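Local coordinates for protein leucine aminopeptidase 1 (Caenorhabditis elegans, PDB 2HC9) that removes N-terminal amino acids, preferably leucine, from peptides as a two-zinc M17 aminopeptidase, and probably serves as a digestive enzyme, at residues A[358-363]-A[454-459]; A[314-319]-A[331-336]; A[254-259]-A[267-272]; A[390-395]-A[473-478]; A[215-220]-A[321-326]. The protein carries 1 engineered substitution. All coordinates share one frame; numbering follows the deposited sequence.

From the N terminus, the chain first meets the helix entry at 215-220, which opens contact 5. Inside that long loop lies contact 3, a short closure of 254-259 by 267-272 at the zinc site. Contact 2 opens at 314-319 before 321-326 closes contact 5, and itself closes at 331-336, so contacts 2 and 5 cross. Contacts 2 and 3 touch and share both zinc ions. Farther along, strand 358-361 opens contact 1 and helix segment 390-395 opens contact 4; they close in the same order at 454-459 and 473-478, again crossing. Contact 1 lies in the central sheet, and contact 4 packs helix 383-396 on helix 473-480, which covers the Phe358 and Leu456 side of that sheet.

Contact 1 of 5, residues A[358-363]-A[454-459]; sequences FDMATL and LHLDIA
Strands 358-361 and 454-457 are parallel neighbours in the central sheet of the catalytic domain, with Phe358 opposite Leu454 and Met360 opposite Leu456. The backbone ladder runs from Asp359 N to Leu454 O (2.9 Å) as far as Ile458 N, which meets Ala361 O at 2.7 Å. Phe358, Met360, Leu454 and Leu456 share one face; there Met360 and Leu456 lie side by side, SD to CD2 at 3.8 Å. On the other face His455 ND1 gives a nearly straight bond of 2.6 Å to Asp359 OD2, entering on its syn lone pair and within the imidazole plane. Asp359 CG sits between its own N and carbonyl carbon (chi1 77°), a turn that swings the carboxylate over to the histidine, 28° from coplanar. Its other oxygen, OD1, is held by Trp453 NE1. A phenylalanine in place of His455 would probably leave Asp359 OD2 without its N-H mate in a buried setting. Past the end of strand 358-361, Leu363 N reaches Asp457 OD1 (3.0 Å) from above the carboxylate plane, while Asp457 OD2 bonds to Thr364 OG1. Thr362 OG1 turns instead to the zinc ligand Asp275. The two oxygens of Asp457 thus bond to Leu363 and Thr364 of the bicarbonate pocket, and probably hold that loop in place; the histidine N-H would probably stabilise the charge on Asp359.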
# COMPACT_ATOMS: atom_id res chain seq x y z
N PHE A 358 5.66 10.90 -37.67
CA PHE A 358 4.63 10.50 -36.70
C PHE A 358 5.19 9.37 -35.89
O PHE A 358 5.79 8.45 -36.44
CB PHE A 358 3.35 10.01 -37.42
CG PHE A 358 2.67 11.05 -38.24
CD1 PHE A 358 1.76 11.93 -37.66
CD2 PHE A 358 2.89 11.12 -39.62
CE1 PHE A 358 1.09 12.89 -38.42
CE2 PHE A 358 2.23 12.08 -40.41
CZ PHE A 358 1.33 12.98 -39.80
N ASP A 359 4.96 9.39 -34.58
CA ASP A 359 5.22 8.20 -33.79
C ASP A 359 3.95 7.88 -33.01
O ASP A 359 3.26 8.79 -32.56
CB ASP A 359 6.49 8.35 -32.91
CG ASP A 359 6.25 9.20 -31.67
OD1 ASP A 359 6.63 10.39 -31.67
OD2 ASP A 359 5.69 8.66 -30.68
N MET A 360 3.61 6.60 -32.92
CA MET A 360 2.38 6.22 -32.24
C MET A 360 2.72 5.07 -31.32
O MET A 360 3.45 4.15 -31.70
CB MET A 360 1.33 5.78 -33.26
CG MET A 360 -0.03 5.47 -32.62
SD MET A 360 -1.41 5.22 -33.77
CE MET A 360 -1.02 3.61 -34.55
N ALA A 361 2.19 5.12 -30.10
CA ALA A 361 2.64 4.21 -29.04
C ALA A 361 1.56 4.06 -28.00
O ALA A 361 0.88 5.02 -27.65
CB ALA A 361 3.89 4.76 -28.38
N THR A 362 1.47 2.85 -27.44
CA THR A 362 0.75 2.64 -26.18
C THR A 362 1.71 3.03 -25.06
O THR A 362 2.38 2.16 -24.48
CB THR A 362 0.31 1.16 -26.03
OG1 THR A 362 1.46 0.33 -26.20
CG2 THR A 362 -0.69 0.78 -27.09
N LEU A 363 1.84 4.32 -24.78
CA LEU A 363 3.03 4.79 -24.09
C LEU A 363 2.86 4.84 -22.58
O LEU A 363 3.72 4.37 -21.84
CB LEU A 363 3.53 6.15 -24.65
CG LEU A 363 5.01 6.41 -24.31
CD1 LEU A 363 5.96 5.39 -24.99
CD2 LEU A 363 5.37 7.84 -24.73
N LEU A 454 4.94 14.65 -34.80
CA LEU A 454 3.75 14.44 -33.99
C LEU A 454 3.87 13.11 -33.27
O LEU A 454 4.07 12.05 -33.90
CB LEU A 454 2.48 14.49 -34.84
CG LEU A 454 1.16 14.40 -34.06
CD1 LEU A 454 0.05 15.34 -34.62
CD2 LEU A 454 0.65 12.92 -33.90
N HIS A 455 3.71 13.17 -31.95
CA HIS A 455 3.71 11.97 -31.09
C HIS A 455 2.26 11.68 -30.67
O HIS A 455 1.53 12.60 -30.31
CB HIS A 455 4.57 12.29 -29.85
CG HIS A 455 4.30 11.38 -28.69
ND1 HIS A 455 4.62 10.03 -28.72
CD2 HIS A 455 3.75 11.62 -27.47
CE1 HIS A 455 4.25 9.48 -27.57
NE2 HIS A 455 3.72 10.42 -26.80
N LEU A 456 1.84 10.41 -30.75
CA LEU A 456 0.45 10.08 -30.48
C LEU A 456 0.45 8.92 -29.48
O LEU A 456 0.92 7.82 -29.79
CB LEU A 456 -0.27 9.66 -31.79
CG LEU A 456 -1.77 9.33 -31.65
CD1 LEU A 456 -2.57 10.56 -31.18
CD2 LEU A 456 -2.32 8.82 -32.98
N ASP A 457 -0.10 9.15 -28.29
CA ASP A 457 -0.17 8.13 -27.23
C ASP A 457 -1.57 7.50 -27.24
O ASP A 457 -2.59 8.18 -27.02
CB ASP A 457 0.11 8.80 -25.87
CG ASP A 457 0.33 7.81 -24.71
OD1 ASP A 457 -0.02 6.61 -24.77
OD2 ASP A 457 0.87 8.28 -23.68
N ILE A 458 -1.60 6.19 -27.49
CA ILE A 458 -2.87 5.50 -27.74
C ILE A 458 -3.09 4.36 -26.73
O ILE A 458 -3.87 3.43 -26.99
CB ILE A 458 -2.94 4.94 -29.20
CG1 ILE A 458 -1.82 3.90 -29.46
CG2 ILE A 458 -2.82 6.10 -30.20
CD1 ILE A 458 -2.06 3.01 -30.73
N ALA A 459 -2.45 4.44 -25.56
CA ALA A 459 -2.52 3.34 -24.59
C ALA A 459 -3.94 2.86 -24.35
O ALA A 459 -4.24 1.67 -24.44
CB ALA A 459 -1.85 3.77 -23.28

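Contact 2 of 5, residues A[314-319]-A[331-336]; sequences NKPDDI and NNTDAE. With ZN (zinc ion), chain B; ZN (zinc ion), chain C.
One methyl group, Thr333 CG2, makes much of the direct contact with 314-319, and the polar link between the segments passes through a water. CG2 lies 3.5 Å from Asn314 O and 3.9 Å from Pro316 CD, tucked against the backbone where the chain turns from Asn314 into Lys315. It points there because it stands anti to its own carbonyl carbon, beside the backbone N, while OG1 turns to Gly259 O. Pro316 CB adds a second touch, 3.7 Å from Asn331 O. Water 1 accepts from Asn314 ND2 and donates to Thr333 O, each at 2.9 Å. Each loop contains a tight turn: a type II turn spans Lys315 to Asp318, and a type I turn runs from Asn332 to Ala335, with Asn332 OD1 taking Asp334 N in an Asx turn. The second turn and the residue after it supply two of the zinc ligands of the M17 active site, Asp334 and Glu336. Asp334 grips one zinc ion through both OD1 (2.0 Å) and its carbonyl O. Glu336 bridges the two ions, its OE2 on the zinc ion of Asp334 and its OE1 2.1 Å from the other; water 2 bridges them as well. Asp257, Asp275 and Lys252 complete the two-metal site. On the far side, Lys315 NZ makes a salt bridge to Glu306 of a neighbouring subunit, whose Asn271 N meets Asp317 OD1.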
# COMPACT_ATOMS: atom_id res chain seq x y z
N ASN A 314 18.46 -3.69 -18.48
CA ASN A 314 18.48 -2.32 -17.94
C ASN A 314 18.15 -2.31 -16.44
O ASN A 314 17.28 -3.08 -15.99
CB ASN A 314 17.41 -1.46 -18.63
CG ASN A 314 17.78 -1.03 -20.05
OD1 ASN A 314 18.95 -0.99 -20.44
ND2 ASN A 314 16.74 -0.67 -20.83
N LYS A 315 18.84 -1.45 -15.70
CA LYS A 315 18.68 -1.24 -14.25
C LYS A 315 18.55 0.28 -14.07
O LYS A 315 19.25 1.01 -14.74
CB LYS A 315 19.98 -1.60 -13.51
CG LYS A 315 20.52 -2.99 -13.63
CD LYS A 315 21.81 -3.14 -12.86
CE LYS A 315 23.02 -3.07 -13.76
NZ LYS A 315 23.46 -4.40 -14.19
N PRO A 316 17.69 0.76 -13.17
CA PRO A 316 17.67 2.23 -13.01
C PRO A 316 19.00 2.74 -12.45
O PRO A 316 19.54 2.13 -11.52
CB PRO A 316 16.55 2.48 -11.99
CG PRO A 316 16.34 1.12 -11.31
CD PRO A 316 16.70 0.08 -12.32
N ASP A 317 19.49 3.82 -13.06
CA ASP A 317 20.84 4.42 -12.89
C ASP A 317 21.69 4.21 -14.14
O ASP A 317 22.62 4.99 -14.38
CB ASP A 317 21.64 3.88 -11.69
CG ASP A 317 21.06 4.31 -10.35
OD1 ASP A 317 20.12 5.13 -10.30
OD2 ASP A 317 21.57 3.77 -9.34
N ASP A 318 21.40 3.16 -14.91
CA ASP A 318 22.19 2.88 -16.13
C ASP A 318 22.16 4.11 -17.04
O ASP A 318 21.13 4.77 -17.17
CB ASP A 318 21.61 1.72 -16.93
CG ASP A 318 21.99 0.35 -16.38
OD1 ASP A 318 22.73 0.24 -15.36
OD2 ASP A 318 21.53 -0.63 -16.99
N ILE A 319 23.29 4.42 -17.68
CA ILE A 319 23.32 5.50 -18.67
C ILE A 319 23.70 4.87 -20.01
O ILE A 319 24.72 4.16 -20.11
CB ILE A 319 24.36 6.60 -18.31
CG1 ILE A 319 23.97 7.27 -16.98
CG2 ILE A 319 24.40 7.69 -19.46
CD1 ILE A 319 25.04 8.25 -16.43
N ASN A 331 16.11 6.05 -15.34
CA ASN A 331 15.65 5.89 -13.95
C ASN A 331 14.34 5.11 -13.84
O ASN A 331 13.82 4.91 -12.75
CB ASN A 331 15.57 7.25 -13.23
CG ASN A 331 14.56 8.19 -13.85
OD1 ASN A 331 14.28 8.14 -15.05
ND2 ASN A 331 13.99 9.08 -13.03
N ASN A 332 13.81 4.70 -14.99
CA ASN A 332 12.59 3.93 -15.03
C ASN A 332 12.63 2.94 -16.20
O ASN A 332 12.42 3.31 -17.35
CB ASN A 332 11.37 4.85 -15.13
CG ASN A 332 10.06 4.10 -15.02
OD1 ASN A 332 10.03 2.86 -14.99
ND2 ASN A 332 8.97 4.84 -14.98
N THR A 333 12.90 1.68 -15.89
CA THR A 333 13.00 0.63 -16.92
C THR A 333 11.67 0.37 -17.60
O THR A 333 11.65 -0.22 -18.66
CB THR A 333 13.52 -0.71 -16.34
OG1 THR A 333 12.58 -1.22 -15.37
CG2 THR A 333 14.91 -0.52 -15.71
N ASP A 334 10.56 0.79 -16.97
CA ASP A 334 9.20 0.64 -17.54
C ASP A 334 8.84 1.84 -18.45
O ASP A 334 7.78 1.85 -19.10
CB ASP A 334 8.20 0.51 -16.39
CG ASP A 334 6.86 -0.07 -16.81
OD1 ASP A 334 6.66 -0.49 -17.98
OD2 ASP A 334 5.98 -0.14 -15.94
N ALA A 335 9.70 2.85 -18.49
CA ALA A 335 9.53 3.97 -19.43
C ALA A 335 10.40 3.64 -20.66
O ALA A 335 11.28 4.44 -21.09
CB ALA A 335 9.96 5.29 -18.75
N GLU A 336 10.14 2.45 -21.22
CA GLU A 336 11.02 1.87 -22.26
C GLU A 336 10.59 2.23 -23.68
O GLU A 336 11.43 2.32 -24.61
CB GLU A 336 11.16 0.34 -22.07
CG GLU A 336 10.08 -0.50 -22.82
CD GLU A 336 8.70 -0.31 -22.23
OE1 GLU A 336 7.70 -0.42 -22.97
OE2 GLU A 336 8.59 -0.05 -21.02
ZN ZN B . 6.90 0.02 -19.90
ZN ZN C . 5.69 -0.11 -22.69
O HOH W 1 13.95 -1.20 -20.16
O HOH W 2 5.55 1.08 -20.98

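Contact 3 of 5, residues A[254-259]-A[267-272]; sequences VVYDTG and TGMPNM. With ZN (zinc ion), chain B; ZN (zinc ion), chain C.
Met272 and Met269 meet the Tyr256 ring in different ways, one over a face and one at the rim. Met272 CB lies above the ring, 4.2 Å from its centroid and only 16° off the normal, a CH-pi contact. Met269 SD stands level with the ring at its edge, 5.4 Å from the centroid, in Met-aromatic fashion. Both methionine chains run at about a right angle to the tyrosine. Tyr256 reaches them with CG anti to the backbone N (chi1 -163°), which carries the phenol along 267-272 until OH is 3.3 Å from Met269 CG. That OH bonds to Pro316 O of a neighbouring subunit. An alanine in place of Tyr256 would probably open a gap beside both methionines and leave the proline carbonyl across the interface without its hydroxyl partner. Backbone holds the segments more loosely: Asp257 N gives a weak bond of 3.4 Å to Met272 O. Met272 CB also presses to 3.2 Å from Asp257 O, and Met269 CE reaches Thr258 O. Asp257, on the same short strand as Tyr256, sends OD2 between the two zinc ions, 2.0 Å from one and 2.6 Å from the other. Its OD1 accepts Gly259 N in an Asx turn and also bonds to Asn307 ND2, which probably limits rotation of the carboxylate. Strand 256-257 runs parallel to strand 297-307, Val255 packs on helix 186-199, and segment 267-272 leads on to helix 277-290.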
# COMPACT_ATOMS: atom_id res chain seq x y z
N VAL A 254 6.59 -3.00 -28.47
CA VAL A 254 6.98 -3.78 -27.30
C VAL A 254 6.06 -4.99 -27.21
O VAL A 254 4.90 -4.89 -26.78
CB VAL A 254 6.96 -2.92 -26.01
CG1 VAL A 254 7.30 -3.82 -24.79
CG2 VAL A 254 8.02 -1.78 -26.14
N VAL A 255 6.57 -6.15 -27.65
CA VAL A 255 5.72 -7.33 -27.76
C VAL A 255 5.23 -7.82 -26.40
O VAL A 255 4.17 -8.40 -26.29
CB VAL A 255 6.40 -8.49 -28.54
CG1 VAL A 255 6.73 -8.04 -29.98
CG2 VAL A 255 7.67 -8.98 -27.85
N TYR A 256 6.02 -7.57 -25.36
CA TYR A 256 5.54 -7.72 -23.99
C TYR A 256 6.32 -6.80 -23.11
O TYR A 256 7.53 -6.68 -23.26
CB TYR A 256 5.75 -9.16 -23.48
CG TYR A 256 4.90 -9.42 -22.28
CD1 TYR A 256 3.56 -9.81 -22.42
CD2 TYR A 256 5.40 -9.22 -20.99
CE1 TYR A 256 2.75 -10.04 -21.30
CE2 TYR A 256 4.62 -9.45 -19.87
CZ TYR A 256 3.31 -9.85 -20.03
OH TYR A 256 2.59 -10.06 -18.91
N ASP A 257 5.63 -6.18 -22.16
CA ASP A 257 6.29 -5.29 -21.20
C ASP A 257 6.09 -5.83 -19.77
O ASP A 257 5.02 -5.66 -19.17
CB ASP A 257 5.67 -3.90 -21.34
CG ASP A 257 6.48 -2.83 -20.63
OD1 ASP A 257 7.58 -3.15 -20.07
OD2 ASP A 257 6.01 -1.67 -20.66
N THR A 258 7.11 -6.48 -19.21
CA THR A 258 7.08 -6.85 -17.79
C THR A 258 7.36 -5.64 -16.88
O THR A 258 7.21 -5.73 -15.66
CB THR A 258 8.18 -7.87 -17.43
OG1 THR A 258 9.45 -7.24 -17.61
CG2 THR A 258 8.09 -9.14 -18.31
N GLY A 259 7.76 -4.52 -17.49
CA GLY A 259 8.23 -3.33 -16.77
C GLY A 259 9.77 -3.30 -16.67
O GLY A 259 10.37 -2.23 -16.43
N THR A 267 -1.22 -7.02 -10.64
CA THR A 267 -2.41 -6.62 -11.43
C THR A 267 -2.06 -5.69 -12.58
O THR A 267 -2.87 -5.51 -13.49
CB THR A 267 -3.53 -5.98 -10.55
OG1 THR A 267 -2.98 -4.86 -9.84
CG2 THR A 267 -4.09 -7.00 -9.54
N GLY A 268 -0.87 -5.10 -12.55
CA GLY A 268 -0.41 -4.20 -13.61
C GLY A 268 0.13 -4.91 -14.85
O GLY A 268 0.15 -4.36 -15.95
N MET A 269 0.59 -6.14 -14.67
CA MET A 269 1.30 -6.82 -15.77
C MET A 269 0.38 -7.54 -16.77
O MET A 269 0.71 -7.60 -17.97
CB MET A 269 2.39 -7.78 -15.25
CG MET A 269 3.42 -8.14 -16.31
SD MET A 269 4.62 -9.38 -15.76
CE MET A 269 5.51 -8.46 -14.50
N PRO A 270 -0.74 -8.14 -16.31
CA PRO A 270 -1.65 -8.66 -17.34
C PRO A 270 -2.07 -7.54 -18.32
O PRO A 270 -2.14 -6.36 -17.94
CB PRO A 270 -2.87 -9.13 -16.53
CG PRO A 270 -2.30 -9.46 -15.13
CD PRO A 270 -1.22 -8.41 -14.94
N ASN A 271 -2.31 -7.93 -19.57
CA ASN A 271 -2.60 -7.03 -20.71
C ASN A 271 -1.37 -6.52 -21.43
O ASN A 271 -1.51 -5.91 -22.49
CB ASN A 271 -3.47 -5.80 -20.35
CG ASN A 271 -4.78 -6.18 -19.67
OD1 ASN A 271 -5.28 -7.30 -19.82
ND2 ASN A 271 -5.35 -5.22 -18.94
N MET A 272 -0.17 -6.77 -20.89
CA MET A 272 1.03 -6.17 -21.47
C MET A 272 1.55 -6.79 -22.78
O MET A 272 2.49 -6.25 -23.37
CB MET A 272 2.15 -6.03 -20.44
CG MET A 272 1.85 -4.98 -19.35
SD MET A 272 1.56 -3.33 -20.04
CE MET A 272 -0.21 -3.21 -19.99
ZN ZN B . 6.90 0.02 -19.90
ZN ZN C . 5.69 -0.11 -22.69
O HOH W 2 5.55 1.08 -20.98

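Contact 4 of 5, residues A[390-395]-A[473-478]; sequences IKAGKA and PALFST
Ala392 O is approached by two hydroxyls, Thr478 OG1 from the other helix at 2.9 Å and Ser396 OG from farther along its own. The link to Thr478 is unsettled: OG1 also lies 3.1 Å from Leu475 O, the hydroxyl has one proton for the two carbonyls, and the threonine occupies two conformers. In the conformer described, OG1 sits between the backbone N and the carbonyl carbon (chi1 59°), a position from which it can meet both carbonyls. The threonine's other branch, CG2, rests 4.1 Å from Ala395 C. Leu475 makes the apolar part of the contact. Its CG stands anti to the backbone N, and the tip brings CD1 to 3.5 Å from Gly393 N and 3.9 Å from Ala392 CB. The residues facing the leucine are small: Ala392 turns its methyl to the partner helix, and Gly393 presents its backbone N and CA. The short segments cross at 120°, their axes 8.2 Å apart. At the start of the second helix, Pro473 O takes Ser477 N and Ser477 OG from opposite faces of its plane, while Leu475 N is met by Asp398 OD2. Helix 383-396 packs here on helix 473-480, away from the zinc site. Pro473 in turn leans on helices 157-178 and 277-290, and Phe476 and Leu475 carry the second helix onto the central sheet, Phe476 meeting Phe358 edge-to-face and Leu475 touching Leu456.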
# COMPACT_ATOMS: atom_id res chain seq x y z
N ILE A 390 -6.81 16.17 -35.46
CA ILE A 390 -8.06 16.15 -34.68
C ILE A 390 -9.23 15.96 -35.64
O ILE A 390 -10.16 15.16 -35.41
CB ILE A 390 -8.21 17.43 -33.80
CG1 ILE A 390 -7.24 17.36 -32.62
CG2 ILE A 390 -9.64 17.55 -33.25
CD1 ILE A 390 -6.90 18.74 -32.00
N LYS A 391 -9.17 16.70 -36.75
CA LYS A 391 -10.17 16.58 -37.80
C LYS A 391 -10.22 15.14 -38.40
O LYS A 391 -11.31 14.57 -38.60
CB LYS A 391 -9.85 17.61 -38.89
CG LYS A 391 -10.69 17.46 -40.14
CD LYS A 391 -10.37 18.59 -41.10
CE LYS A 391 -10.89 18.31 -42.50
NZ LYS A 391 -10.66 19.51 -43.35
N ALA A 392 -9.04 14.59 -38.66
CA ALA A 392 -8.91 13.18 -39.10
C ALA A 392 -9.48 12.19 -38.08
O ALA A 392 -10.11 11.21 -38.48
CB ALA A 392 -7.45 12.84 -39.42
N GLY A 393 -9.28 12.45 -36.78
CA GLY A 393 -9.88 11.60 -35.72
C GLY A 393 -11.39 11.60 -35.78
O GLY A 393 -12.02 10.55 -35.61
N LYS A 394 -11.97 12.78 -36.01
CA LYS A 394 -13.42 12.92 -36.09
C LYS A 394 -13.96 12.19 -37.32
O LYS A 394 -14.97 11.49 -37.23
CB LYS A 394 -13.84 14.40 -36.10
CG LYS A 394 -13.71 15.07 -34.71
CD LYS A 394 -14.37 16.45 -34.74
CE LYS A 394 -13.89 17.37 -33.62
NZ LYS A 394 -14.32 16.87 -32.31
N ALA A 395 -13.26 12.33 -38.45
CA ALA A 395 -13.73 11.73 -39.70
C ALA A 395 -13.56 10.22 -39.73
O ALA A 395 -14.29 9.54 -40.44
CB ALA A 395 -13.04 12.37 -40.90
N PRO A 473 -5.11 2.47 -38.33
CA PRO A 473 -5.38 2.47 -39.79
C PRO A 473 -6.47 3.45 -40.25
O PRO A 473 -6.30 4.13 -41.26
CB PRO A 473 -5.79 1.02 -40.08
CG PRO A 473 -5.05 0.20 -38.97
CD PRO A 473 -5.11 1.10 -37.75
N ALA A 474 -7.57 3.56 -39.51
CA ALA A 474 -8.64 4.47 -39.93
C ALA A 474 -8.14 5.92 -39.81
O ALA A 474 -8.32 6.71 -40.72
CB ALA A 474 -9.92 4.25 -39.12
N LEU A 475 -7.52 6.25 -38.68
CA LEU A 475 -6.96 7.60 -38.47
C LEU A 475 -6.02 8.02 -39.60
O LEU A 475 -6.17 9.09 -40.18
CB LEU A 475 -6.15 7.65 -37.16
CG LEU A 475 -5.55 9.02 -36.87
CD1 LEU A 475 -6.65 10.13 -36.76
CD2 LEU A 475 -4.76 8.93 -35.55
N PHE A 476 -5.03 7.17 -39.91
CA PHE A 476 -4.05 7.57 -40.92
C PHE A 476 -4.56 7.49 -42.35
O PHE A 476 -4.08 8.19 -43.21
CB PHE A 476 -2.72 6.85 -40.75
CG PHE A 476 -1.92 7.39 -39.60
CD1 PHE A 476 -1.21 8.58 -39.75
CD2 PHE A 476 -1.96 6.78 -38.35
CE1 PHE A 476 -0.51 9.14 -38.67
CE2 PHE A 476 -1.25 7.31 -37.27
CZ PHE A 476 -0.53 8.50 -37.43
N SER A 477 -5.55 6.64 -42.57
CA SER A 477 -6.22 6.63 -43.88
C SER A 477 -6.91 7.95 -44.14
O SER A 477 -6.81 8.48 -45.24
CB SER A 477 -7.25 5.50 -43.94
OG SER A 477 -6.54 4.29 -44.01
N THR A 478 -7.58 8.50 -43.13
CA THR A 478 -8.26 9.80 -43.30
C THR A 478 -7.26 10.93 -43.29
O THR A 478 -7.39 11.87 -44.07
CB THR A 478 -9.42 10.13 -42.29
OG1 THR A 478 -8.95 10.11 -40.93
CG2 THR A 478 -10.62 9.17 -42.46

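Contact 5 of 5, residues A[215-220]-A[321-326]; sequences AGFGGI and KMLSGK
Leu323 reaches across to the loop 215-217 with CB and both methyls. CB begins 3.7 Å from Gly216 O. With CG anti to the backbone N (chi1 -173°), the two methyls are carried forward over one face of the Phe217 ring, alongside it. CD1 also nestles between carbonyls, 3.6 Å from Ala215 O; CD2 is 3.6 Å from Phe217 CE1, and 4.1 Å from the ring centroid, as a CH-pi contact. Leu323 CA adds a CA-H...O contact to Gly216 O. The rest is close packing on glycine backbone. Gly218 CA lies 3.3 Å from Lys321 O, and a methyl on it would run straight into that oxygen. Gly219 CA takes the tip of Met322, whose chain folds back at chi2 and chi3 to place CE 3.6 Å away; here too a side-chain carbon would collide. Gly216 has positive phi and forms the Schellman motif closing helix 210-215, while Phe217 is the N-cap position of the next helix. Two waters sit between the segments near Gly216 O, water 3 being 2.7 Å from Met322 O and water 4 nearest Lys321 O. A type I turn from Met322 to Gly325 presents the leucine, in the loop between strands 319-321 and 327-329. Asp343 of helix 337-350 bonds Leu323 N through OD1 and Ile220 N through OD2, so one carboxylate ties this loop to the start of helix 218-224, with Phe346 and Tyr347 of the same helix packed on Leu323.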
# COMPACT_ATOMS: atom_id res chain seq x y z
N ALA A 215 25.32 -0.72 -34.59
CA ALA A 215 24.86 0.43 -35.39
C ALA A 215 24.49 1.67 -34.56
O ALA A 215 24.15 2.72 -35.12
CB ALA A 215 23.65 0.02 -36.29
N GLY A 216 24.53 1.53 -33.24
CA GLY A 216 24.34 2.66 -32.34
C GLY A 216 22.91 2.85 -31.87
O GLY A 216 22.60 3.89 -31.31
N PHE A 217 22.03 1.86 -32.09
CA PHE A 217 20.64 1.95 -31.64
C PHE A 217 20.56 1.60 -30.14
O PHE A 217 19.98 0.57 -29.77
CB PHE A 217 19.73 0.99 -32.41
CG PHE A 217 19.49 1.38 -33.86
CD1 PHE A 217 18.31 2.00 -34.24
CD2 PHE A 217 20.41 1.03 -34.85
CE1 PHE A 217 18.07 2.32 -35.59
CE2 PHE A 217 20.18 1.36 -36.19
CZ PHE A 217 19.02 2.00 -36.56
N GLY A 218 21.11 2.47 -29.29
CA GLY A 218 21.23 2.12 -27.88
C GLY A 218 19.88 1.95 -27.20
O GLY A 218 19.73 1.09 -26.33
N GLY A 219 18.89 2.76 -27.58
CA GLY A 219 17.56 2.65 -27.00
C GLY A 219 16.94 1.31 -27.33
O GLY A 219 16.51 0.59 -26.43
N ILE A 220 16.87 0.97 -28.62
CA ILE A 220 16.22 -0.28 -29.05
C ILE A 220 16.98 -1.48 -28.48
O ILE A 220 16.37 -2.39 -27.93
CB ILE A 220 16.13 -0.38 -30.58
CG1 ILE A 220 15.48 0.91 -31.12
CG2 ILE A 220 15.33 -1.63 -30.99
CD1 ILE A 220 15.10 0.82 -32.65
N LYS A 321 23.89 5.42 -24.53
CA LYS A 321 24.00 6.38 -25.63
C LYS A 321 23.00 5.98 -26.72
O LYS A 321 22.99 4.82 -27.20
CB LYS A 321 25.44 6.42 -26.18
CG LYS A 321 25.63 7.48 -27.30
CD LYS A 321 27.12 7.71 -27.62
CE LYS A 321 27.68 8.76 -26.64
NZ LYS A 321 29.06 9.28 -26.95
N MET A 322 22.16 6.93 -27.07
CA MET A 322 21.05 6.72 -28.01
C MET A 322 21.59 6.82 -29.45
O MET A 322 22.74 7.24 -29.66
CB MET A 322 19.99 7.80 -27.78
CG MET A 322 19.52 7.90 -26.33
SD MET A 322 18.87 6.34 -25.66
CE MET A 322 17.33 6.25 -26.53
N LEU A 323 20.77 6.44 -30.42
CA LEU A 323 21.18 6.58 -31.83
C LEU A 323 21.61 8.03 -32.15
O LEU A 323 22.52 8.27 -32.95
CB LEU A 323 20.05 6.14 -32.76
CG LEU A 323 20.38 6.08 -34.25
CD1 LEU A 323 21.52 5.06 -34.52
CD2 LEU A 323 19.10 5.76 -35.08
N SER A 324 20.97 8.99 -31.49
CA SER A 324 21.21 10.44 -31.70
C SER A 324 22.62 10.87 -31.25
O SER A 324 23.07 11.98 -31.59
CB SER A 324 20.17 11.24 -30.92
OG SER A 324 20.39 11.09 -29.52
N GLY A 325 23.28 10.01 -30.48
CA GLY A 325 24.54 10.37 -29.85
C GLY A 325 24.37 10.96 -28.45
O GLY A 325 25.35 11.10 -27.73
N LYS A 326 23.13 11.33 -28.09
CA LYS A 326 22.87 11.89 -26.74
C LYS A 326 22.81 10.79 -25.67
O LYS A 326 22.48 9.64 -25.98
CB LYS A 326 21.55 12.69 -26.72
CG LYS A 326 21.71 14.02 -27.48
CD LYS A 326 20.39 14.74 -27.63
CE LYS A 326 20.59 16.07 -28.38
NZ LYS A 326 21.60 16.96 -27.71
O HOH W 3 24.94 6.12 -30.82
O HOH W 4 24.69 3.43 -28.67